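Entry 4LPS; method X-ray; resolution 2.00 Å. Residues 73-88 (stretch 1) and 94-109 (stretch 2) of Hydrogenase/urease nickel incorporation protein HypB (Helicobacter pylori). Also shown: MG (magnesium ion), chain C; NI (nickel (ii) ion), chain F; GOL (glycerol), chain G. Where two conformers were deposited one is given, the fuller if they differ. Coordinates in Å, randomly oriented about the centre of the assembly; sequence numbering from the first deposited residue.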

ATOM      1  N   LYS A  73      -2.087  13.560   5.987  1.00 19.55           N
ATOM      2  CA  LYS A  73      -3.055  14.030   5.005  1.00 19.18           C
ATOM      3  C   LYS A  73      -2.941  13.240   3.711  1.00 17.00           C
ATOM      4  O   LYS A  73      -1.924  13.315   3.020  1.00 17.96           O
ATOM      5  CB  LYS A  73      -2.846  15.516   4.720  1.00 22.11           C
ATOM      6  CG  LYS A  73      -2.889  16.400   5.953  1.00 24.08           C
ATOM      7  CD  LYS A  73      -2.317  17.772   5.641  1.00 32.15           C
ATOM      8  CE  LYS A  73      -2.109  18.577   6.912  1.00 40.34           C
ATOM      9  NZ  LYS A  73      -1.391  19.854   6.642  1.00 45.02           N
ATOM     10  N   PHE A  74      -3.979  12.476   3.389  1.00 17.17           N
ATOM     11  CA  PHE A  74      -3.939  11.615   2.216  1.00 15.74           C
ATOM     12  C   PHE A  74      -5.297  11.429   1.550  1.00 15.35           C
ATOM     13  O   PHE A  74      -6.344  11.643   2.165  1.00 15.74           O
ATOM     14  CB  PHE A  74      -3.360  10.248   2.595  1.00 15.00           C
ATOM     15  CG  PHE A  74      -4.266   9.425   3.466  1.00 15.58           C
ATOM     16  CD1 PHE A  74      -4.341   9.666   4.828  1.00 19.08           C
ATOM     17  CD2 PHE A  74      -5.039   8.409   2.924  1.00 16.30           C
ATOM     18  CE1 PHE A  74      -5.167   8.911   5.637  1.00 17.88           C
ATOM     19  CE2 PHE A  74      -5.871   7.651   3.728  1.00 18.47           C
ATOM     20  CZ  PHE A  74      -5.936   7.901   5.085  1.00 19.19           C
ATOM     21  N   CYS A  75      -5.261  11.038   0.281  1.00 14.76           N
ATOM     22  CA  CYS A  75      -6.447  10.593  -0.437  1.00 16.47           C
ATOM     23  C   CYS A  75      -6.142   9.212  -1.011  1.00 17.39           C
ATOM     24  O   CYS A  75      -4.981   8.797  -1.056  1.00 13.25           O
ATOM     25  CB  CYS A  75      -6.852  11.593  -1.525  1.00 16.79           C
ATOM     26  SG  CYS A  75      -5.584  11.953  -2.739  1.00 18.71           S
ATOM     27  N   VAL A  76      -7.171   8.491  -1.438  1.00 13.33           N
ATOM     28  CA  VAL A  76      -6.990   7.086  -1.777  1.00 12.69           C
ATOM     29  C   VAL A  76      -7.505   6.725  -3.168  1.00 14.86           C
ATOM     30  O   VAL A  76      -8.559   7.193  -3.604  1.00 15.20           O
ATOM     31  CB  VAL A  76      -7.686   6.177  -0.729  1.00 12.49           C
ATOM     32  CG1 VAL A  76      -7.517   4.706  -1.084  1.00 12.01           C
ATOM     33  CG2 VAL A  76      -7.131   6.440   0.662  1.00 12.62           C
ATOM     34  N   VAL A  77      -6.729   5.905  -3.867  1.00 14.45           N
ATOM     35  CA  VAL A  77      -7.199   5.230  -5.064  1.00 13.84           C
ATOM     36  C   VAL A  77      -7.384   3.747  -4.737  1.00 13.57           C
ATOM     37  O   VAL A  77      -6.429   3.066  -4.353  1.00 15.21           O
ATOM     38  CB  VAL A  77      -6.218   5.402  -6.239  1.00 13.22           C
ATOM     39  CG1 VAL A  77      -6.526   4.406  -7.335  1.00 14.57           C
ATOM     40  CG2 VAL A  77      -6.276   6.825  -6.780  1.00 13.49           C
ATOM     41  N   GLU A  78      -8.613   3.254  -4.879  1.00 13.12           N
ATOM     42  CA  GLU A  78      -8.947   1.883  -4.493  1.00 14.96           C
ATOM     43  C   GLU A  78      -9.044   0.968  -5.697  1.00 14.60           C
ATOM     44  O   GLU A  78      -9.734   1.286  -6.668  1.00 14.09           O
ATOM     45  CB  GLU A  78     -10.274   1.843  -3.729  1.00 16.85           C
ATOM     46  CG  GLU A  78     -10.169   2.163  -2.251  1.00 21.61           C
ATOM     47  CD  GLU A  78      -9.535   1.044  -1.456  1.00 23.35           C
ATOM     48  OE1 GLU A  78      -9.228   1.271  -0.270  1.00 26.53           O
ATOM     49  OE2 GLU A  78      -9.352  -0.063  -2.009  1.00 21.65           O
ATOM     50  N   GLY A  79      -8.340  -0.159  -5.643  1.00 13.24           N
ATOM     51  CA  GLY A  79      -8.413  -1.134  -6.714  1.00 14.90           C
ATOM     52  C   GLY A  79      -9.148  -2.399  -6.310  1.00 17.30           C
ATOM     53  O   GLY A  79      -8.704  -3.135  -5.428  1.00 19.31           O
ATOM     54  N   ASP A  80     -10.283  -2.645  -6.954  1.00 15.13           N
ATOM     55  CA  ASP A  80     -11.034  -3.878  -6.746  1.00 20.02           C
ATOM     56  C   ASP A  80     -11.595  -4.349  -8.077  1.00 21.01           C
ATOM     57  O   ASP A  80     -11.654  -3.580  -9.036  1.00 22.13           O
ATOM     58  CB  ASP A  80     -12.154  -3.691  -5.719  1.00 23.58           C
ATOM     59  CG  ASP A  80     -11.638  -3.680  -4.292  1.00 30.01           C
ATOM     60  OD1 ASP A  80     -11.120  -4.723  -3.844  1.00 31.28           O
ATOM     61  OD2 ASP A  80     -11.757  -2.637  -3.615  1.00 30.38           O
ATOM     62  N   LEU A  81     -11.991  -5.616  -8.138  1.00 19.57           N
ATOM     63  CA  LEU A  81     -12.693  -6.127  -9.305  1.00 21.55           C
ATOM     64  C   LEU A  81     -14.063  -5.469  -9.442  1.00 22.69           C
ATOM     65  O   LEU A  81     -14.391  -4.926 -10.499  1.00 22.51           O
ATOM     66  CB  LEU A  81     -12.842  -7.649  -9.224  1.00 21.94           C
ATOM     67  CG  LEU A  81     -11.745  -8.522  -9.843  1.00 24.55           C
ATOM     68  CD1 LEU A  81     -10.374  -8.157  -9.303  1.00 21.28           C
ATOM     69  CD2 LEU A  81     -12.040  -9.995  -9.584  1.00 27.84           C
ATOM     70  N   GLN A  82     -14.848  -5.494  -8.365  1.00 19.90           N
ATOM     71  CA  GLN A  82     -16.186  -4.903  -8.372  1.00 22.30           C
ATOM     72  C   GLN A  82     -16.556  -4.318  -7.012  1.00 19.39           C
ATOM     73  O   GLN A  82     -15.857  -4.547  -6.023  1.00 18.29           O
ATOM     74  CB  GLN A  82     -17.236  -5.949  -8.771  1.00 28.60           C
ATOM     75  CG  GLN A  82     -17.069  -6.535 -10.166  1.00 40.06           C
ATOM     76  CD  GLN A  82     -17.256  -5.502 -11.257  1.00 48.83           C
ATOM     77  OE1 GLN A  82     -17.863  -4.451 -11.042  1.00 51.45           O
ATOM     78  NE2 GLN A  82     -16.736  -5.797 -12.443  1.00 52.15           N
ATOM     79  N   THR A  83     -17.656  -3.559  -6.991  1.00 24.34           N
ATOM     80  CA  THR A  83     -18.219  -2.912  -5.793  1.00 20.20           C
ATOM     81  C   THR A  83     -17.367  -1.744  -5.312  1.00 19.21           C
ATOM     82  O   THR A  83     -16.157  -1.695  -5.543  1.00 17.35           O
ATOM     83  CB  THR A  83     -18.422  -3.881  -4.597  1.00 19.35           C
ATOM     84  OG1 THR A  83     -17.164  -4.126  -3.954  1.00 18.07           O
ATOM     85  CG2 THR A  83     -19.059  -5.195  -5.044  1.00 21.50           C
ATOM     86  N   ASN A  84     -18.024  -0.794  -4.653  1.00 18.22           N
ATOM     87  CA  ASN A  84     -17.356   0.331  -4.014  1.00 18.91           C
ATOM     88  C   ASN A  84     -17.307   0.123  -2.505  1.00 21.87           C
ATOM     89  O   ASN A  84     -17.469   1.071  -1.739  1.00 21.72           O
ATOM     90  CB  ASN A  84     -18.081   1.645  -4.335  1.00 19.65           C
ATOM     91  CG  ASN A  84     -17.488   2.370  -5.525  1.00 20.96           C
ATOM     92  OD1 ASN A  84     -16.960   3.476  -5.390  1.00 22.16           O
ATOM     93  ND2 ASN A  84     -17.536   1.736  -6.691  1.00 23.14           N
ATOM     94  N   ARG A  85     -17.073  -1.114  -2.075  1.00 20.89           N
ATOM     95  CA  ARG A  85     -17.163  -1.430  -0.654  1.00 22.31           C
ATOM     96  C   ARG A  85     -16.011  -0.804   0.129  1.00 19.88           C
ATOM     97  O   ARG A  85     -16.237  -0.204   1.179  1.00 18.47           O
ATOM     98  CB  ARG A  85     -17.217  -2.947  -0.425  1.00 20.80           C
ATOM     99  CG  ARG A  85     -18.638  -3.522  -0.458  1.00 22.13           C
ATOM    100  CD  ARG A  85     -18.679  -5.022  -0.710  1.00 19.85           C
ATOM    101  NE  ARG A  85     -20.055  -5.522  -0.686  1.00 21.32           N
ATOM    102  CZ  ARG A  85     -20.392  -6.801  -0.546  0.53 23.81           C
ATOM    103  NH1 ARG A  85     -19.455  -7.728  -0.411  1.00 22.18           N
ATOM    104  NH2 ARG A  85     -21.670  -7.154  -0.536  1.00 25.37           N
ATOM    105  N   ASP A  86     -14.784  -0.950  -0.363  1.00 17.41           N
ATOM    106  CA  ASP A  86     -13.636  -0.368   0.324  1.00 15.50           C
ATOM    107  C   ASP A  86     -13.664   1.162   0.269  1.00 16.05           C
ATOM    108  O   ASP A  86     -13.400   1.829   1.268  1.00 19.01           O
ATOM    109  CB  ASP A  86     -12.325  -0.900  -0.256  1.00 16.84           C
ATOM    110  CG  ASP A  86     -12.138  -2.382  -0.001  1.00 18.34           C
ATOM    111  OD1 ASP A  86     -12.684  -2.883   1.004  1.00 23.18           O
ATOM    112  OD2 ASP A  86     -11.436  -3.045  -0.796  1.00 19.46           O
ATOM    113  N   ALA A  87     -13.979   1.711  -0.900  1.00 15.76           N
ATOM    114  CA  ALA A  87     -14.010   3.159  -1.088  1.00 15.15           C
ATOM    115  C   ALA A  87     -15.048   3.814  -0.184  1.00 16.91           C
ATOM    116  O   ALA A  87     -14.809   4.886   0.377  1.00 19.71           O
ATOM    117  CB  ALA A  87     -14.287   3.499  -2.544  1.00 15.12           C
ATOM    118  N   ASP A  88     -16.205   3.171  -0.061  1.00 17.21           N
ATOM    119  CA  ASP A  88     -17.276   3.660   0.803  1.00 19.04           C
ATOM    120  C   ASP A  88     -16.883   3.669   2.277  1.00 20.69           C
ATOM    121  O   ASP A  88     -17.174   4.629   2.990  1.00 21.85           O
ATOM    122  CB  ASP A  88     -18.544   2.824   0.616  1.00 21.91           C
ATOM    123  CG  ASP A  88     -19.332   3.228  -0.612  1.00 24.99           C
ATOM    124  OD1 ASP A  88     -19.178   4.379  -1.070  1.00 27.21           O
ATOM    125  OD2 ASP A  88     -20.118   2.393  -1.114  1.00 27.04           O
ATOM    126  N   GLY A  94     -14.293  10.146   6.142  1.00 26.79           N
ATOM    127  CA  GLY A  94     -13.839  11.471   5.754  1.00 24.99           C
ATOM    128  C   GLY A  94     -12.646  11.499   4.814  1.00 25.97           C
ATOM    129  O   GLY A  94     -12.069  12.561   4.568  1.00 28.15           O
ATOM    130  N   VAL A  95     -12.285  10.340   4.273  1.00 20.89           N
ATOM    131  CA  VAL A  95     -11.167  10.250   3.340  1.00 21.16           C
ATOM    132  C   VAL A  95     -11.639  10.319   1.898  1.00 18.91           C
ATOM    133  O   VAL A  95     -12.507   9.549   1.485  1.00 21.83           O
ATOM    134  CB  VAL A  95     -10.375   8.942   3.526  1.00 22.38           C
ATOM    135  CG1 VAL A  95      -9.186   8.894   2.567  1.00 19.71           C
ATOM    136  CG2 VAL A  95      -9.924   8.799   4.964  1.00 22.41           C
ATOM    137  N   SER A  96     -11.086  11.262   1.141  1.00 20.64           N
ATOM    138  CA  SER A  96     -11.361  11.328  -0.285  1.00 22.65           C
ATOM    139  C   SER A  96     -10.787  10.086  -0.943  1.00 20.97           C
ATOM    140  O   SER A  96      -9.582   9.840  -0.890  1.00 22.38           O
ATOM    141  CB  SER A  96     -10.769  12.590  -0.910  1.00 26.76           C
ATOM    142  OG  SER A  96     -11.370  13.758  -0.377  1.00 28.25           O
ATOM    143  N   ALA A  97     -11.660   9.299  -1.556  1.00 19.08           N
ATOM    144  CA  ALA A  97     -11.270   8.013  -2.110  1.00 17.92           C
ATOM    145  C   ALA A  97     -12.050   7.752  -3.379  1.00 21.32           C
ATOM    146  O   ALA A  97     -13.234   8.081  -3.464  1.00 26.18           O
ATOM    147  CB  ALA A  97     -11.503   6.899  -1.101  1.00 15.12           C
ATOM    148  N   HIS A  98     -11.399   7.144  -4.362  0.54 17.50           N
ATOM    149  CA  HIS A  98     -12.106   6.766  -5.573  0.54 17.38           C
ATOM    150  C   HIS A  98     -11.779   5.338  -5.975  0.54 17.06           C
ATOM    151  O   HIS A  98     -10.620   4.920  -5.982  0.54 16.62           O
ATOM    152  CB  HIS A  98     -11.789   7.738  -6.707  0.54 18.11           C
ATOM    153  CG  HIS A  98     -12.722   8.906  -6.764  0.54 20.84           C
ATOM    154  ND1 HIS A  98     -13.994   8.814  -7.283  0.54 25.37           N
ATOM    155  CD2 HIS A  98     -12.574  10.189  -6.352  0.54 20.26           C
ATOM    156  CE1 HIS A  98     -14.589   9.990  -7.197  0.54 24.90           C
ATOM    157  NE2 HIS A  98     -13.750  10.841  -6.637  0.54 21.86           N
ATOM    158  N   GLN A  99     -12.831   4.591  -6.295  1.00 17.12           N
ATOM    159  CA  GLN A  99     -12.716   3.180  -6.594  1.00 16.89           C
ATOM    160  C   GLN A  99     -12.383   2.950  -8.062  1.00 18.26           C
ATOM    161  O   GLN A  99     -13.033   3.501  -8.953  1.00 15.70           O
ATOM    162  CB  GLN A  99     -14.026   2.481  -6.220  1.00 15.08           C
ATOM    163  CG  GLN A  99     -14.042   0.992  -6.455  1.00 16.65           C
ATOM    164  CD  GLN A  99     -13.334   0.238  -5.350  1.00 19.33           C
ATOM    165  OE1 GLN A  99     -13.673   0.369  -4.172  1.00 15.27           O
ATOM    166  NE2 GLN A  99     -12.332  -0.540  -5.723  1.00 22.86           N
ATOM    167  N   ILE A 100     -11.366   2.135  -8.310  1.00 18.12           N
ATOM    168  CA  ILE A 100     -11.129   1.618  -9.646  1.00 22.18           C
ATOM    169  C   ILE A 100     -11.700   0.213  -9.720  1.00 26.18           C
ATOM    170  O   ILE A 100     -11.303  -0.660  -8.947  1.00 23.86           O
ATOM    171  CB  ILE A 100      -9.630   1.574 -10.013  1.00 21.33           C
ATOM    172  CG1 ILE A 100      -9.006   2.968  -9.960  1.00 17.61           C
ATOM    173  CG2 ILE A 100      -9.437   0.979 -11.397  1.00 21.58           C
ATOM    174  CD1 ILE A 100      -7.542   2.983 -10.366  1.00 12.93           C
ATOM    175  N   THR A 101     -12.654  -0.003 -10.615  1.00 24.26           N
ATOM    176  CA  THR A 101     -13.184  -1.343 -10.798  1.00 24.92           C
ATOM    177  C   THR A 101     -12.489  -1.944 -12.008  1.00 29.00           C
ATOM    178  O   THR A 101     -12.701  -1.511 -13.142  1.00 30.68           O
ATOM    179  CB  THR A 101     -14.714  -1.354 -10.978  1.00 29.07           C
ATOM    180  OG1 THR A 101     -15.094  -0.392 -11.969  1.00 31.14           O
ATOM    181  CG2 THR A 101     -15.403  -1.014  -9.665  1.00 28.85           C
ATOM    182  N   THR A 102     -11.657  -2.945 -11.746  1.00 26.38           N
ATOM    183  CA  THR A 102     -10.863  -3.593 -12.779  1.00 24.89           C
ATOM    184  C   THR A 102     -11.698  -4.589 -13.569  1.00 30.35           C
ATOM    185  O   THR A 102     -11.336  -4.979 -14.680  1.00 35.15           O
ATOM    186  CB  THR A 102      -9.648  -4.316 -12.175  1.00 23.55           C
ATOM    187  OG1 THR A 102     -10.097  -5.422 -11.380  1.00 25.23           O
ATOM    188  CG2 THR A 102      -8.852  -3.364 -11.291  1.00 21.49           C
ATOM    189  N   GLY A 103     -12.822  -4.994 -12.987  1.00 28.38           N
ATOM    190  CA  GLY A 103     -13.692  -5.968 -13.615  1.00 33.48           C
ATOM    191  C   GLY A 103     -13.162  -7.382 -13.484  1.00 32.67           C
ATOM    192  O   GLY A 103     -13.671  -8.163 -12.679  1.00 35.49           O
ATOM    193  N   GLU A 104     -12.140  -7.717 -14.265  1.00 29.27           N
ATOM    194  CA  GLU A 104     -11.542  -9.046 -14.174  1.00 32.19           C
ATOM    195  C   GLU A 104     -10.045  -9.015 -13.878  1.00 25.20           C
ATOM    196  O   GLU A 104      -9.482 -10.017 -13.442  1.00 26.63           O
ATOM    197  CB  GLU A 104     -11.801  -9.846 -15.453  1.00 40.64           C
ATOM    198  CG  GLU A 104     -13.275 -10.084 -15.738  1.00 47.58           C
ATOM    199  CD  GLU A 104     -13.500 -11.112 -16.827  1.00 56.26           C
ATOM    200  OE1 GLU A 104     -13.163 -10.831 -17.996  1.00 59.57           O
ATOM    201  OE2 GLU A 104     -14.011 -12.208 -16.508  1.00 58.40           O
ATOM    202  N   ALA A 105      -9.400  -7.873 -14.106  1.00 23.02           N
ATOM    203  CA  ALA A 105      -7.951  -7.789 -13.949  1.00 19.81           C
ATOM    204  C   ALA A 105      -7.546  -7.932 -12.482  1.00 20.28           C
ATOM    205  O   ALA A 105      -8.145  -7.319 -11.593  1.00 17.22           O
ATOM    206  CB  ALA A 105      -7.430  -6.476 -14.517  1.00 17.82           C
ATOM    207  N   CYS A 106      -6.509  -8.731 -12.244  1.00 15.62           N
ATOM    208  CA  CYS A 106      -6.119  -9.121 -10.892  1.00 16.34           C
ATOM    209  C   CYS A 106      -5.157  -8.131 -10.252  1.00 20.02           C
ATOM    210  O   CYS A 106      -4.562  -8.418  -9.212  1.00 18.35           O
ATOM    211  CB  CYS A 106      -5.473 -10.502 -10.921  1.00 15.44           C
ATOM    212  SG  CYS A 106      -3.939 -10.566 -11.888  1.00 14.94           S
ATOM    213  N   HIS A 107      -5.024  -6.965 -10.867  1.00 12.69           N
ATOM    214  CA  HIS A 107      -3.984  -6.022 -10.494  1.00 11.91           C
ATOM    215  C   HIS A 107      -4.307  -4.649 -11.054  1.00 11.62           C
ATOM    216  O   HIS A 107      -5.149  -4.519 -11.946  1.00 12.06           O
ATOM    217  CB  HIS A 107      -2.631  -6.493 -11.025  1.00 11.82           C
ATOM    218  CG  HIS A 107      -2.573  -6.558 -12.520  1.00 15.78           C
ATOM    219  ND1 HIS A 107      -2.937  -7.679 -13.233  1.00 16.26           N
ATOM    220  CD2 HIS A 107      -2.224  -5.625 -13.438  1.00 15.83           C
ATOM    221  CE1 HIS A 107      -2.798  -7.440 -14.525  1.00 15.20           C
ATOM    222  NE2 HIS A 107      -2.368  -6.202 -14.676  1.00 14.66           N
ATOM    223  N   LEU A 108      -3.640  -3.627 -10.533  1.00 11.11           N
ATOM    224  CA  LEU A 108      -3.750  -2.297 -11.107  1.00 16.35           C
ATOM    225  C   LEU A 108      -2.638  -2.064 -12.120  1.00 14.97           C
ATOM    226  O   LEU A 108      -1.556  -2.648 -12.020  1.00 11.20           O
ATOM    227  CB  LEU A 108      -3.709  -1.230 -10.010  1.00 10.76           C
ATOM    228  CG  LEU A 108      -4.964  -1.186  -9.135  1.00 10.97           C
ATOM    229  CD1 LEU A 108      -4.851  -0.117  -8.056  1.00 10.88           C
ATOM    230  CD2 LEU A 108      -6.208  -0.968  -9.987  1.00 12.29           C
ATOM    231  N   GLU A 109      -2.914  -1.208 -13.096  1.00 14.22           N
ATOM    232  CA  GLU A 109      -1.898  -0.760 -14.039  1.00 14.35           C
ATOM    233  C   GLU A 109      -1.859   0.764 -14.046  1.00 14.62           C
ATOM    234  O   GLU A 109      -2.841   1.413 -13.681  1.00 17.26           O
ATOM    235  CB  GLU A 109      -2.172  -1.317 -15.439  1.00 17.49           C
ATOM    236  CG  GLU A 109      -2.056  -2.832 -15.519  1.00 21.27           C
ATOM    237  CD  GLU A 109      -2.525  -3.384 -16.847  1.00 26.02           C
ATOM    238  OE1 GLU A 109      -2.391  -4.607 -17.067  1.00 27.46           O
ATOM    239  OE2 GLU A 109      -3.038  -2.594 -17.667  1.00 28.32           O
TER
HETATM  240 MG    MG C 301      -9.776  -3.639   1.103  1.00 19.55          MG
HETATM  241 NI    NI F 304      -3.223 -12.682 -11.863  1.00 14.01          NI
HETATM  242  C1  GOL G 305      -8.274  14.066   1.199  1.00 56.05           C
HETATM  243  O1  GOL G 305      -8.619  12.835   1.799  1.00 56.39           O
HETATM  244  C2  GOL G 305      -8.606  15.199   2.166  1.00 54.30           C
HETATM  245  O2  GOL G 305      -8.611  16.424   1.463  1.00 56.26           O
HETATM  246  C3  GOL G 305      -7.550  15.246   3.267  1.00 49.98           C
HETATM  247  O3  GOL G 305      -6.424  15.963   2.812  1.00 47.40           O
HETATM  248  O   HOH W   1     -14.138  -2.187  -3.001  1.00 30.98           O
HETATM  249  O   HOH W   2     -16.378   3.094  -9.031  1.00 23.52           O
HETATM  250  O   HOH W   3     -15.751   5.610  -6.380  1.00 25.35           O
HETATM  251  O   HOH W   4     -11.437  -4.775   2.139  1.00 20.83           O

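Strand 74-80 of HypB runs parallel to the strand ending at Thr101, and the two stretches bury 1013 Å² between them, both sides summed. The backbone ladder alternates direction as parallel pairing requires: Val76 N donates to Ser96 O (2.8 Å), His98 N to Val76 O (2.9 Å), Glu78 N to His98 O (2.8 Å), Ile100 N to Glu78 O (a very short 2.5 Å), Asp80 N to Ile100 O (3.0 Å) and Thr102 N to Asp80 O (2.8 Å). Beyond the strands the pairing is prolonged by Gly103 N, which donates to Leu81 O at 2.9 Å; Gly103 has a positive phi (77°), which favours glycine. At the other end a glycerol, probably from the crystallisation liquor, bridges the two stretches: its O1 donates to Phe74 O (2.6 Å) and accepts from Ser96 N (3.0 Å).

Apolar side chains pack where the ladder begins. Val95 points toward stretch 1 with chi1 t, and its CG1 lies 3.7 Å from both Phe74 CE2 and Val76 CG2. The CB of Phe74 points sideways, but the p rotamer brings its ring nearer to Val95. Val76, also t, shares a sheet face with Ala97, their CB atoms 3.9 Å apart; Ala97 CB in turn lies 4.1 Å from Ala87 O on the helix. On the face carrying Val77 and Ile100, Ile100 adopts m,t, an extended chi2 that carries CD1 to 3.5 Å from Val77 CG1. Gly79 follows on this face, where an ideal CB would sit 2.7 Å from Leu108 CD1, a clash; the absence of a side chain lets Leu108 point toward the strand, with CD1 3.9 Å from Gly79 CA.

On the face shared by Glu78 and Asp80, Gln99 is the main polar link, with 123 Å² covered by stretch 1. Its chi1 is t and chi2 turns to p (80°), placing the amide beside Asp80 and the start of the helix. Gln99 NE2 donates to Asp80 OD2 (3.0 Å), where the m rotamer of Asp80 presents its carboxylate, and makes a weak bond to Ile100 O (3.4 Å). Gln99 OE1 lies 3.6 Å from Ala87 CB, whose small methyl points toward stretch 2. Water 1 joins this cluster, 2.8 Å from Gln99 OE1 and 2.5 Å from Asp80 OD2, and accepts from Asp86 N (3.0 Å).

Asn84, at the N-cap position, makes no capping bond with its side chain. Its chi1 is between wells at -94°, and its end approaches Gln99, OD1 lying 3.2 Å from Gln99 CB. Water 3 links the Asn84 side chain to the Gln99 backbone, donating to Asn84 OD1 (2.6 Å) and accepting from Gln99 N (3.1 Å).

Leu81 covers the far end, its CD1 3.4 Å from Thr102 OG1. That hydroxyl, on a p rotamer, donates to Ala105 O (2.7 Å), tying down the turn against which Leu81 rests. Two separate metal sites involve these stretches: Asp86 OD2 binds MG (2.6 Å) and Cys106 SG binds NI (2.2 Å), each with further ligands elsewhere in the structure.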